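Long-range contact in phenolic acid decarboxylase (Sedimentibacter hydroxybenzoicus, PDB 7AE5), which catalyses the reversible, non-oxidative decarboxylation of 4-hydroxybenzoate and 3,4-dihydroxybenzoate with prenylated FMN and manganese as cofactors: residues K60-H68 with H299-Y309. Sequence-based numbering, arbitrary orientation.
Sequences KYSVVTNVH and HRTNPIFENLY
Tyr61 lays one face of its ring on Pro303 and Asn302, just before strands 62-65 and 304-306 pair in parallel. Strand 304-306, in the Rift-related, FMN-binding-type domain of this UbiD-family enzyme, thus forms an outer strand of the small mixed sheet of the N-terminal domain. The proline ring crosses the tyrosine ring aslant, and its CD makes a CH-pi contact 3.6 Å from the Tyr61 ring centroid. Asn302 CA lies over the same face, nearer CE1, while Lys60 CD covers the opposite one. With CG anti to the carbonyl carbon (chi1 -76°), Tyr61 swings its ring across to segment 299-309. Replacing Tyr61 by alanine takes away the ring, which would probably leave Pro303 CD and Asn302 CA without their aromatic cover and open a gap between the two segments.

Three backbone hydrogen bonds follow: Phe305 N to Ser62 O at 2.9 Å, Val64 N to Phe305 O, and Asn307 N to Val64 O. On one face of the sheet Val63 and Phe305 run side by side, pointing the same way; Val63 CG2 meets Phe305 CD2 at 3.9 Å, and Pro130 packs on both residues. On the other face, Val64 CG1 sits 3.7 Å from Ile304 CG2 and also touches Glu306 CB and CG, with Leu12 of helix 8-17 packing on Val64 and Leu8 on Glu306.

From the strand, Glu306 stretches out, CG anti to the backbone N (chi1 -176°), and crosses Val67 at about a right angle. Its OE2 reaches the edge of the His68 ring, 4.3 Å from CE1, but its salt bridge is to Lys145, which also hydrogen-bonds His68 ND1. At the far end a water joins the two segments, accepting from Tyr309 N at 2.8 Å and hydrogen-bonded to Thr65 OG1 at 2.9 Å.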
ATOM      1  N   LYS C  60     -42.849 -42.512  16.235  1.00 75.61           N
ATOM      2  CA  LYS C  60     -44.017 -43.055  15.572  1.00 77.16           C
ATOM      3  C   LYS C  60     -44.216 -42.484  14.169  1.00 76.37           C
ATOM      4  O   LYS C  60     -44.951 -43.077  13.370  1.00 77.77           O
ATOM      5  CB  LYS C  60     -45.235 -42.799  16.485  1.00 78.16           C
ATOM      6  CG  LYS C  60     -46.621 -42.918  15.889  1.00 79.56           C
ATOM      7  CD  LYS C  60     -47.524 -41.763  16.359  1.00 79.24           C
ATOM      8  CE  LYS C  60     -48.133 -41.902  17.751  1.00 80.45           C
ATOM      9  NZ  LYS C  60     -49.010 -40.706  17.943  1.00 80.23           N
ATOM     10  N   TYR C  61     -43.504 -41.408  13.819  1.00 75.54           N
ATOM     11  CA  TYR C  61     -43.731 -40.643  12.594  1.00 74.70           C
ATOM     12  C   TYR C  61     -42.455 -40.493  11.769  1.00 73.30           C
ATOM     13  O   TYR C  61     -41.460 -41.175  12.032  1.00 73.33           O
ATOM     14  CB  TYR C  61     -44.324 -39.290  12.981  1.00 73.72           C
ATOM     15  CG  TYR C  61     -45.785 -39.374  13.358  1.00 75.41           C
ATOM     16  CD1 TYR C  61     -46.555 -40.482  12.989  1.00 77.48           C
ATOM     17  CD2 TYR C  61     -46.352 -38.429  14.211  1.00 75.15           C
ATOM     18  CE1 TYR C  61     -47.882 -40.582  13.349  1.00 79.16           C
ATOM     19  CE2 TYR C  61     -47.671 -38.526  14.602  1.00 76.87           C
ATOM     20  CZ  TYR C  61     -48.436 -39.604  14.162  1.00 78.84           C
ATOM     21  OH  TYR C  61     -49.754 -39.715  14.542  1.00 80.70           O
ATOM     22  N   SER C  62     -42.466 -39.609  10.774  1.00 64.42           N
ATOM     23  CA  SER C  62     -41.406 -39.547   9.776  1.00 63.43           C
ATOM     24  C   SER C  62     -40.563 -38.281   9.907  1.00 61.16           C
ATOM     25  O   SER C  62     -40.951 -37.302  10.550  1.00 60.37           O
ATOM     26  CB  SER C  62     -41.990 -39.619   8.360  1.00 64.23           C
ATOM     27  OG  SER C  62     -43.138 -40.448   8.320  1.00 66.39           O
ATOM     28  N   VAL C  63     -39.394 -38.320   9.266  1.00 52.56           N
ATOM     29  CA  VAL C  63     -38.476 -37.189   9.171  1.00 50.51           C
ATOM     30  C   VAL C  63     -38.031 -37.053   7.721  1.00 50.15           C
ATOM     31  O   VAL C  63     -37.760 -38.055   7.052  1.00 51.26           O
ATOM     32  CB  VAL C  63     -37.252 -37.363  10.098  1.00 49.90           C
ATOM     33  CG1 VAL C  63     -36.125 -36.410   9.707  1.00 48.16           C
ATOM     34  CG2 VAL C  63     -37.643 -37.133  11.539  1.00 49.97           C
ATOM     35  N   VAL C  64     -37.968 -35.816   7.232  1.00 50.36           N
ATOM     36  CA  VAL C  64     -37.411 -35.517   5.919  1.00 49.87           C
ATOM     37  C   VAL C  64     -36.445 -34.346   6.060  1.00 47.96           C
ATOM     38  O   VAL C  64     -36.711 -33.393   6.802  1.00 47.09           O
ATOM     39  CB  VAL C  64     -38.515 -35.224   4.876  1.00 50.64           C
ATOM     40  CG1 VAL C  64     -39.208 -33.897   5.155  1.00 49.79           C
ATOM     41  CG2 VAL C  64     -37.942 -35.254   3.463  1.00 50.64           C
ATOM     42  N   THR C  65     -35.307 -34.435   5.375  1.00 48.51           N
ATOM     43  CA  THR C  65     -34.259 -33.431   5.495  1.00 46.83           C
ATOM     44  C   THR C  65     -33.638 -33.176   4.129  1.00 46.45           C
ATOM     45  O   THR C  65     -33.813 -33.955   3.188  1.00 47.59           O
ATOM     46  CB  THR C  65     -33.181 -33.859   6.504  1.00 46.60           C
ATOM     47  OG1 THR C  65     -32.353 -32.736   6.831  1.00 45.04           O
ATOM     48  CG2 THR C  65     -32.319 -34.972   5.930  1.00 47.47           C
ATOM     49  N   ASN C  66     -32.902 -32.063   4.038  1.00 46.26           N
ATOM     50  CA  ASN C  66     -32.266 -31.621   2.792  1.00 45.70           C
ATOM     51  C   ASN C  66     -33.300 -31.413   1.688  1.00 46.42           C
ATOM     52  O   ASN C  66     -33.050 -31.699   0.515  1.00 46.94           O
ATOM     53  CB  ASN C  66     -31.173 -32.595   2.344  1.00 46.23           C
ATOM     54  CG  ASN C  66     -30.088 -31.917   1.526  1.00 45.18           C
ATOM     55  OD1 ASN C  66     -29.604 -30.844   1.887  1.00 43.71           O
ATOM     56  ND2 ASN C  66     -29.706 -32.537   0.415  1.00 46.04           N
ATOM     57  N   VAL C  67     -34.473 -30.904   2.069  1.00 43.19           N
ATOM     58  CA  VAL C  67     -35.548 -30.695   1.104  1.00 44.13           C
ATOM     59  C   VAL C  67     -35.162 -29.618   0.095  1.00 43.30           C
ATOM     60  O   VAL C  67     -35.389 -29.770  -1.111  1.00 44.16           O
ATOM     61  CB  VAL C  67     -36.857 -30.349   1.838  1.00 44.62           C
ATOM     62  CG1 VAL C  67     -37.930 -29.920   0.851  1.00 45.61           C
ATOM     63  CG2 VAL C  67     -37.328 -31.532   2.670  1.00 45.72           C
ATOM     64  N   HIS C  68     -34.570 -28.523   0.567  1.00 47.24           N
ATOM     65  CA  HIS C  68     -34.128 -27.429  -0.290  1.00 47.90           C
ATOM     66  C   HIS C  68     -32.671 -27.561  -0.722  1.00 47.27           C
ATOM     67  O   HIS C  68     -32.147 -26.646  -1.364  1.00 47.82           O
ATOM     68  CB  HIS C  68     -34.307 -26.085   0.426  1.00 48.67           C
ATOM     69  CG  HIS C  68     -35.727 -25.615   0.509  1.00 49.53           C
ATOM     70  ND1 HIS C  68     -36.622 -26.111   1.431  1.00 49.23           N
ATOM     71  CD2 HIS C  68     -36.398 -24.674  -0.197  1.00 50.59           C
ATOM     72  CE1 HIS C  68     -37.787 -25.507   1.281  1.00 49.98           C
ATOM     73  NE2 HIS C  68     -37.677 -24.630   0.300  1.00 50.71           N
ATOM     74  N   HIS C 299     -52.147 -30.859  13.799  1.00 65.20           N
ATOM     75  CA  HIS C 299     -51.277 -31.525  12.841  1.00 64.54           C
ATOM     76  C   HIS C 299     -52.085 -32.431  11.924  1.00 66.31           C
ATOM     77  O   HIS C 299     -53.168 -32.904  12.284  1.00 67.93           O
ATOM     78  CB  HIS C 299     -50.185 -32.332  13.553  1.00 63.21           C
ATOM     79  CG  HIS C 299     -50.695 -33.536  14.282  1.00 64.23           C
ATOM     80  ND1 HIS C 299     -50.916 -34.746  13.660  1.00 65.30           N
ATOM     81  CD2 HIS C 299     -51.029 -33.716  15.583  1.00 64.39           C
ATOM     82  CE1 HIS C 299     -51.359 -35.621  14.546  1.00 66.09           C
ATOM     83  NE2 HIS C 299     -51.439 -35.020  15.720  1.00 65.54           N
ATOM     84  N   ARG C 300     -51.539 -32.665  10.734  1.00 63.88           N
ATOM     85  CA  ARG C 300     -52.120 -33.608   9.793  1.00 65.43           C
ATOM     86  C   ARG C 300     -51.931 -35.036  10.300  1.00 65.74           C
ATOM     87  O   ARG C 300     -51.148 -35.302  11.213  1.00 64.51           O
ATOM     88  CB  ARG C 300     -51.480 -33.446   8.414  1.00 64.92           C
ATOM     89  CG  ARG C 300     -51.380 -32.007   7.938  1.00 64.26           C
ATOM     90  CD  ARG C 300     -50.731 -31.916   6.568  1.00 63.78           C
ATOM     91  NE  ARG C 300     -51.318 -32.856   5.621  1.00 65.36           N
ATOM     92  CZ  ARG C 300     -51.288 -32.709   4.304  1.00 65.72           C
ATOM     93  NH1 ARG C 300     -50.712 -31.661   3.739  1.00 64.62           N
ATOM     94  NH2 ARG C 300     -51.847 -33.638   3.535  1.00 67.26           N
ATOM     95  N   THR C 301     -52.664 -35.965   9.694  1.00 69.89           N
ATOM     96  CA  THR C 301     -52.542 -37.366  10.073  1.00 70.41           C
ATOM     97  C   THR C 301     -51.225 -37.933   9.557  1.00 69.14           C
ATOM     98  O   THR C 301     -50.892 -37.784   8.378  1.00 69.01           O
ATOM     99  CB  THR C 301     -53.720 -38.170   9.528  1.00 72.75           C
ATOM    100  OG1 THR C 301     -54.947 -37.585   9.982  1.00 74.00           O
ATOM    101  CG2 THR C 301     -53.646 -39.613  10.008  1.00 73.43           C
ATOM    102  N   ASN C 302     -50.485 -38.594  10.445  1.00 79.43           N
ATOM    103  CA  ASN C 302     -49.130 -39.059  10.169  1.00 78.08           C
ATOM    104  C   ASN C 302     -48.245 -37.910   9.675  1.00 76.35           C
ATOM    105  O   ASN C 302     -47.750 -37.942   8.546  1.00 76.11           O
ATOM    106  CB  ASN C 302     -49.137 -40.207   9.168  1.00 79.23           C
ATOM    107  CG  ASN C 302     -49.522 -41.536   9.801  1.00 80.49           C
ATOM    108  OD1 ASN C 302     -48.700 -42.448   9.906  1.00 80.14           O
ATOM    109  ND2 ASN C 302     -50.777 -41.653  10.223  1.00 82.07           N
ATOM    110  N   PRO C 303     -48.026 -36.885  10.500  1.00 62.81           N
ATOM    111  CA  PRO C 303     -47.248 -35.729  10.046  1.00 61.28           C
ATOM    112  C   PRO C 303     -45.794 -36.087   9.796  1.00 59.79           C
ATOM    113  O   PRO C 303     -45.254 -37.060  10.327  1.00 59.59           O
ATOM    114  CB  PRO C 303     -47.375 -34.729  11.199  1.00 60.53           C
ATOM    115  CG  PRO C 303     -47.682 -35.558  12.384  1.00 61.02           C
ATOM    116  CD  PRO C 303     -48.478 -36.726  11.892  1.00 62.85           C
ATOM    117  N   ILE C 304     -45.159 -35.257   8.974  1.00 56.50           N
ATOM    118  CA  ILE C 304     -43.780 -35.448   8.548  1.00 55.12           C
ATOM    119  C   ILE C 304     -42.952 -34.302   9.110  1.00 53.34           C
ATOM    120  O   ILE C 304     -43.207 -33.132   8.800  1.00 53.09           O
ATOM    121  CB  ILE C 304     -43.667 -35.514   7.019  1.00 55.49           C
ATOM    122  CG1 ILE C 304     -44.358 -36.775   6.495  1.00 57.25           C
ATOM    123  CG2 ILE C 304     -42.214 -35.483   6.600  1.00 53.93           C
ATOM    124  CD1 ILE C 304     -44.700 -36.727   5.021  1.00 58.11           C
ATOM    125  N   PHE C 305     -41.963 -34.639   9.934  1.00 53.63           N
ATOM    126  CA  PHE C 305     -41.096 -33.645  10.564  1.00 51.97           C
ATOM    127  C   PHE C 305     -40.080 -33.172   9.533  1.00 50.89           C
ATOM    128  O   PHE C 305     -39.040 -33.804   9.330  1.00 50.21           O
ATOM    129  CB  PHE C 305     -40.412 -34.236  11.793  1.00 51.26           C
ATOM    130  CG  PHE C 305     -39.519 -33.267  12.528  1.00 49.66           C
ATOM    131  CD1 PHE C 305     -39.741 -31.900  12.457  1.00 49.49           C
ATOM    132  CD2 PHE C 305     -38.463 -33.729  13.299  1.00 48.69           C
ATOM    133  CE1 PHE C 305     -38.923 -31.013  13.135  1.00 49.79           C
ATOM    134  CE2 PHE C 305     -37.641 -32.845  13.981  1.00 48.27           C
ATOM    135  CZ  PHE C 305     -37.873 -31.486  13.898  1.00 49.18           C
ATOM    136  N   GLU C 306     -40.380 -32.053   8.879  1.00 58.86           N
ATOM    137  CA  GLU C 306     -39.463 -31.459   7.912  1.00 57.88           C
ATOM    138  C   GLU C 306     -38.439 -30.623   8.669  1.00 57.48           C
ATOM    139  O   GLU C 306     -38.751 -29.529   9.151  1.00 58.38           O
ATOM    140  CB  GLU C 306     -40.222 -30.612   6.895  1.00 58.55           C
ATOM    141  CG  GLU C 306     -39.336 -30.044   5.791  1.00 57.65           C
ATOM    142  CD  GLU C 306     -39.903 -28.788   5.156  1.00 58.24           C
ATOM    143  OE1 GLU C 306     -40.983 -28.335   5.586  1.00 58.97           O
ATOM    144  OE2 GLU C 306     -39.270 -28.255   4.220  1.00 58.14           O
ATOM    145  N   ASN C 307     -37.220 -31.141   8.782  1.00 48.20           N
ATOM    146  CA  ASN C 307     -36.157 -30.478   9.518  1.00 48.43           C
ATOM    147  C   ASN C 307     -34.951 -30.286   8.611  1.00 48.04           C
ATOM    148  O   ASN C 307     -34.838 -30.904   7.550  1.00 47.39           O
ATOM    149  CB  ASN C 307     -35.761 -31.270  10.769  1.00 47.93           C
ATOM    150  CG  ASN C 307     -35.415 -30.372  11.938  1.00 48.45           C
ATOM    151  OD1 ASN C 307     -35.939 -29.265  12.063  1.00 49.35           O
ATOM    152  ND2 ASN C 307     -34.535 -30.850  12.810  1.00 47.83           N
ATOM    153  N   LEU C 308     -34.041 -29.421   9.052  1.00 49.36           N
ATOM    154  CA  LEU C 308     -32.909 -28.991   8.246  1.00 49.13           C
ATOM    155  C   LEU C 308     -31.607 -29.255   8.986  1.00 48.55           C
ATOM    156  O   LEU C 308     -31.506 -29.005  10.190  1.00 48.79           O
ATOM    157  CB  LEU C 308     -33.032 -27.494   7.897  1.00 50.19           C
ATOM    158  CG  LEU C 308     -31.835 -26.670   7.401  1.00 50.23           C
ATOM    159  CD1 LEU C 308     -32.338 -25.527   6.543  1.00 51.11           C
ATOM    160  CD2 LEU C 308     -31.001 -26.103   8.550  1.00 50.47           C
ATOM    161  N   TYR C 309     -30.614 -29.757   8.260  1.00 43.21           N
ATOM    162  CA  TYR C 309     -29.252 -29.821   8.766  1.00 42.65           C
ATOM    163  C   TYR C 309     -28.453 -28.634   8.245  1.00 42.95           C
ATOM    164  O   TYR C 309     -28.550 -28.273   7.068  1.00 42.96           O
ATOM    165  CB  TYR C 309     -28.545 -31.118   8.361  1.00 41.50           C
ATOM    166  CG  TYR C 309     -27.082 -31.113   8.756  1.00 40.93           C
ATOM    167  CD1 TYR C 309     -26.698 -31.352  10.070  1.00 40.76           C
ATOM    168  CD2 TYR C 309     -26.088 -30.834   7.824  1.00 40.48           C
ATOM    169  CE1 TYR C 309     -25.368 -31.333  10.441  1.00 40.21           C
ATOM    170  CE2 TYR C 309     -24.755 -30.811   8.187  1.00 39.94           C
ATOM    171  CZ  TYR C 309     -24.401 -31.062   9.498  1.00 39.85           C
ATOM    172  OH  TYR C 309     -23.076 -31.041   9.872  1.00 39.34           O
TER
HETATM  173  O   HOH W   1     -30.995 -30.516   5.558  1.00 53.26           O
HETATM  174  O   HOH W   2     -35.204 -29.938   4.804  1.00 52.35           O